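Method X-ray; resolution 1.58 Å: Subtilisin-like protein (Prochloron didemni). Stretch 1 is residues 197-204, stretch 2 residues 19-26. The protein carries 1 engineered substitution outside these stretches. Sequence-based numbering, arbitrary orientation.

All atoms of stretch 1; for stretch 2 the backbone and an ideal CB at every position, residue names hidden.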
ATOM      1  N   GLY A 197      10.525   5.656   8.386  1.00 16.71           N
ATOM      2  CA  GLY A 197      10.887   4.504   7.575  1.00 16.35           C
ATOM      3  C   GLY A 197      12.395   4.404   7.445  1.00 17.23           C
ATOM      4  O   GLY A 197      13.129   5.298   7.856  1.00 18.44           O
ATOM      5  N   ALA A 198      12.842   3.286   6.891  1.00 17.32           N
ATOM      6  CA  ALA A 198      14.253   2.978   6.712  1.00 18.62           C
ATOM      7  C   ALA A 198      14.890   3.655   5.500  1.00 19.29           C
ATOM      8  O   ALA A 198      14.225   3.887   4.491  1.00 18.53           O
ATOM      9  CB  ALA A 198      14.417   1.470   6.575  1.00 18.76           C
ATOM     10  N   LYS A 199      16.181   3.946   5.624  1.00 20.62           N
ATOM     11  CA  LYS A 199      17.011   4.477   4.529  1.00 21.80           C
ATOM     12  C   LYS A 199      17.950   3.396   4.034  1.00 22.79           C
ATOM     13  O   LYS A 199      18.578   2.725   4.852  1.00 23.39           O
ATOM     14  CB  LYS A 199      17.872   5.630   5.021  1.00 23.61           C
ATOM     15  CG  LYS A 199      17.090   6.885   5.353  1.00 23.91           C
ATOM     16  CD  LYS A 199      18.001   8.102   5.453  1.00 25.72           C
ATOM     17  CE  LYS A 199      18.989   8.001   6.599  1.00 27.74           C
ATOM     18  NZ  LYS A 199      19.899   9.177   6.628  1.00 29.84           N
ATOM     19  N   PRO A 200      18.088   3.241   2.710  1.00 22.76           N
ATOM     20  CA  PRO A 200      19.039   2.258   2.218  1.00 24.13           C
ATOM     21  C   PRO A 200      20.446   2.575   2.695  1.00 25.89           C
ATOM     22  O   PRO A 200      20.875   3.726   2.676  1.00 26.67           O
ATOM     23  CB  PRO A 200      18.916   2.346   0.693  1.00 23.84           C
ATOM     24  CG  PRO A 200      18.212   3.622   0.420  1.00 23.07           C
ATOM     25  CD  PRO A 200      17.383   3.931   1.616  1.00 21.92           C
ATOM     26  N   GLY A 201      21.144   1.543   3.148  1.00 27.15           N
ATOM     27  CA  GLY A 201      22.485   1.697   3.673  1.00 29.04           C
ATOM     28  C   GLY A 201      22.553   2.027   5.152  1.00 29.79           C
ATOM     29  O   GLY A 201      23.658   2.084   5.726  1.00 32.14           O
ATOM     30  N   GLY A 202      21.398   2.265   5.764  1.00 28.56           N
ATOM     31  CA  GLY A 202      21.288   2.448   7.210  1.00 28.92           C
ATOM     32  C   GLY A 202      20.629   3.760   7.590  1.00 28.05           C
ATOM     33  O   GLY A 202      20.620   4.714   6.811  1.00 28.58           O
ATOM     34  N   GLY A 203      20.086   3.799   8.803  1.00 27.60           N
ATOM     35  CA  GLY A 203      19.446   4.986   9.333  1.00 26.87           C
ATOM     36  C   GLY A 203      17.967   5.012   9.011  1.00 24.85           C
ATOM     37  O   GLY A 203      17.425   4.094   8.388  1.00 23.07           O
ATOM     38  N   THR A 204      17.308   6.060   9.474  1.00 24.56           N
ATOM     39  CA  THR A 204      15.881   6.229   9.232  1.00 23.37           C
ATOM     40  C   THR A 204      15.606   7.658   8.835  1.00 23.47           C
ATOM     41  O   THR A 204      16.446   8.541   9.015  1.00 24.45           O
ATOM     42  CB  THR A 204      15.049   5.897  10.479  1.00 23.50           C
ATOM     43  OG1 THR A 204      15.403   6.794  11.541  1.00 25.02           O
ATOM     44  CG2 THR A 204      15.308   4.459  10.918  1.00 23.96           C
ATOM     45  N   UNK A  19      14.498  -2.587  -2.519  1.00 17.46           N
ATOM     46  CA  UNK A  19      14.448  -2.570  -1.059  1.00 17.36           C
ATOM     47  C   UNK A  19      15.773  -3.074  -0.503  1.00 18.50           C
ATOM     48  O   UNK A  19      16.243  -4.155  -0.872  1.00 19.64           O
ATOM     49  CB  UNK A  19      13.286  -3.419  -0.539  1.00 17.36           C
ATOM     50  N   UNK A  20      16.372  -2.296   0.391  1.00 18.91           N
ATOM     51  CA  UNK A  20      17.601  -2.689   1.078  1.00 20.60           C
ATOM     52  C   UNK A  20      17.245  -3.696   2.161  1.00 21.34           C
ATOM     53  O   UNK A  20      17.111  -3.342   3.318  1.00 21.10           O
ATOM     54  CB  UNK A  20      18.321  -1.477   1.672  1.00 20.60           C
ATOM     55  N   UNK A  21      17.135  -4.959   1.768  1.00 22.58           N
ATOM     56  CA  UNK A  21      16.727  -6.026   2.693  1.00 23.61           C
ATOM     57  C   UNK A  21      17.773  -6.310   3.776  1.00 24.58           C
ATOM     58  O   UNK A  21      17.478  -7.017   4.740  1.00 25.36           O
ATOM     59  CB  UNK A  21      16.448  -7.310   1.909  1.00 23.61           C
ATOM     60  N   UNK A  22      18.969  -5.735   3.638  1.00 24.69           N
ATOM     61  CA  UNK A  22      20.028  -5.849   4.645  1.00 25.87           C
ATOM     62  C   UNK A  22      19.910  -4.815   5.775  1.00 25.09           C
ATOM     63  O   UNK A  22      20.661  -4.887   6.755  1.00 26.76           O
ATOM     64  CB  UNK A  22      21.392  -5.704   3.967  1.00 25.87           C
ATOM     65  N   UNK A  23      18.971  -3.877   5.667  1.00 22.97           N
ATOM     66  CA  UNK A  23      18.759  -2.894   6.723  1.00 22.59           C
ATOM     67  C   UNK A  23      18.375  -3.612   8.005  1.00 23.16           C
ATOM     68  O   UNK A  23      17.627  -4.594   7.953  1.00 22.80           O
ATOM     69  CB  UNK A  23      17.683  -1.882   6.326  1.00 22.59           C
ATOM     70  N   UNK A  24      18.881  -3.141   9.169  1.00 23.89           N
ATOM     71  CA  UNK A  24      18.577  -3.814  10.433  1.00 24.72           C
ATOM     72  C   UNK A  24      17.103  -3.955  10.756  1.00 23.40           C
ATOM     73  O   UNK A  24      16.729  -4.887  11.475  1.00 23.78           O
ATOM     74  CB  UNK A  24      19.253  -3.059  11.579  1.00 24.72           C
ATOM     75  N   UNK A  25      16.263  -3.059  10.247  1.00 22.11           N
ATOM     76  CA  UNK A  25      14.839  -3.175  10.541  1.00 21.23           C
ATOM     77  C   UNK A  25      14.212  -4.416   9.920  1.00 20.53           C
ATOM     78  O   UNK A  25      13.156  -4.830  10.357  1.00 20.60           O
ATOM     79  CB  UNK A  25      14.103  -1.927  10.049  1.00 21.23           C
ATOM     80  N   UNK A  26      14.847  -5.025   8.916  1.00 20.45           N
ATOM     81  CA  UNK A  26      14.289  -6.217   8.276  1.00 20.47           C
ATOM     82  C   UNK A  26      14.808  -7.539   8.825  1.00 22.57           C
ATOM     83  O   UNK A  26      14.439  -8.591   8.314  1.00 22.88           O
ATOM     84  CB  UNK A  26      14.576  -6.162   6.774  1.00 20.47           C
TER

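Position 19 has an extended backbone and a CA-to-CB bond directed away from stretch 1, with nothing of that stretch within 5.5 Å of the ideal CB. Stretch 1 therefore sets no preference; the residue is Val19, which makes no contact across the interface.

At position 20 the CA-to-CB bond points toward the type II turn from Lys199 to Gly202, and the ideal CB lies 3.8 Å from Pro200 CA and 4.4 Å from Gly201 N. This amide is a donor without a partner in its own stretch, so a short side chain bearing an acceptor would suit: Asp or Asn, perhaps Ser or Thr. The residue is Asp20. With chi1 in t, its OD2 accepts a nearly linear hydrogen bond from Gly201 N (2.8 Å, 174°), while its CB packs against Pro200 CB at 4.0 Å. The other carboxylate oxygen, OD1, accepts a hydrogen bond from the backbone N of position 22 at 3.3 Å, so the carboxylate links the two turns.

Positions 21 and 22 occupy the middle of a type I turn, with phi/psi of -68/-10° and -85/-6°. Both are out of reach of stretch 1, and many residues would serve. They are Ile21 and Ala22.

At position 23, which closes this turn, CA-to-CB again points toward stretch 1, with Ala198 CB 4.7 Å and Lys199 O 4.9 Å from the ideal CB. Farther out lies Gly203 O, an acceptor already engaged by Lys199 N. A flat side chain with a donor at its far end would fit, His being a strong candidate and Gln long enough to be an alternative. The residue is His23. Its NE2 donates to Gly203 O (2.8 Å, 156°), and Lys199 O also lies at the ring edge, 3.2 Å from CD2. Ala198 CB sits over one face, 3.6 Å from the ring centroid and only 8° off the normal, in a CH-pi contact. ND1 accepts a hydrogen bond from the N of position 25 at 3.0 Å, so both ring nitrogens are engaged.

Position 24 begins a 3-10 segment at phi -57°, out of reach of stretch 1; proline is compatible, and Pro24 is present.

Position 25 points toward Ala198 CB, 4.9 Å from its ideal CB, favouring a small or medium apolar group. Cys25 places SG 3.8 Å from Ala198 CB.

At position 26 CA-to-CB points sideways and nothing of stretch 1 lies within 5.5 Å of the ideal CB, so stretch 1 does not limit the size of the side chain. The ring of Phe26 comes nearer to stretch 1, but its closest approach, CE2 to Ala198 CB, is still 4.9 Å.

Stretch 2 (19-26) VDIAHPCF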
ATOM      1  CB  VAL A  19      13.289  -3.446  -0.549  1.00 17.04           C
ATOM      2  CG1 VAL A  19      13.299  -3.560   0.976  1.00 17.49           C
ATOM      3  CG2 VAL A  19      11.964  -2.872  -1.038  1.00 16.36           C
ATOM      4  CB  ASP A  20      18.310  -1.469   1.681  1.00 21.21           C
ATOM      5  CG  ASP A  20      19.571  -1.837   2.451  1.00 23.40           C
ATOM      6  OD1 ASP A  20      20.096  -2.962   2.269  1.00 24.75           O
ATOM      7  OD2 ASP A  20      20.043  -0.999   3.251  1.00 24.69           O
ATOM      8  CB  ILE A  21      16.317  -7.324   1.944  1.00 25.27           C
ATOM      9  CG1 ILE A  21      17.454  -7.891   1.093  1.00 27.29           C
ATOM     10  CG2 ILE A  21      15.086  -7.033   1.085  1.00 24.39           C
ATOM     11  CD1 ILE A  21      17.205  -9.304   0.595  1.00 29.69           C
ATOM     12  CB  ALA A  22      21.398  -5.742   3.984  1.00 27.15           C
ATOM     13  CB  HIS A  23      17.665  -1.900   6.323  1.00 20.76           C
ATOM     14  CG  HIS A  23      17.546  -0.715   7.250  1.00 20.86           C
ATOM     15  ND1 HIS A  23      16.918  -0.789   8.446  1.00 20.76           N
ATOM     16  CD2 HIS A  23      17.951   0.610   7.101  1.00 20.70           C
ATOM     17  CE1 HIS A  23      16.965   0.418   9.050  1.00 21.08           C
ATOM     18  NE2 HIS A  23      17.599   1.274   8.225  1.00 20.95           N
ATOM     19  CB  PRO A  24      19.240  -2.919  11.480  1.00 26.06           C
ATOM     20  CG  PRO A  24      20.320  -2.207  10.756  1.00 26.73           C
ATOM     21  CD  PRO A  24      19.828  -2.023   9.360  1.00 24.89           C
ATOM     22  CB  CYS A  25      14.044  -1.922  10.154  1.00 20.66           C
ATOM     23  SG  CYS A  25      13.644  -1.781   8.401  1.00 20.73           S
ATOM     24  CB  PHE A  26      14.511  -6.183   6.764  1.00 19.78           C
ATOM     25  CG  PHE A  26      13.861  -5.019   6.079  1.00 18.35           C
ATOM     26  CD1 PHE A  26      12.475  -4.868   6.096  1.00 17.48           C
ATOM     27  CD2 PHE A  26      14.626  -4.080   5.394  1.00 18.33           C
ATOM     28  CE1 PHE A  26      11.874  -3.807   5.458  1.00 16.72           C
ATOM     29  CE2 PHE A  26      14.019  -3.016   4.752  1.00 17.21           C
ATOM     30  CZ  PHE A  26      12.642  -2.886   4.779  1.00 16.40           C
TER
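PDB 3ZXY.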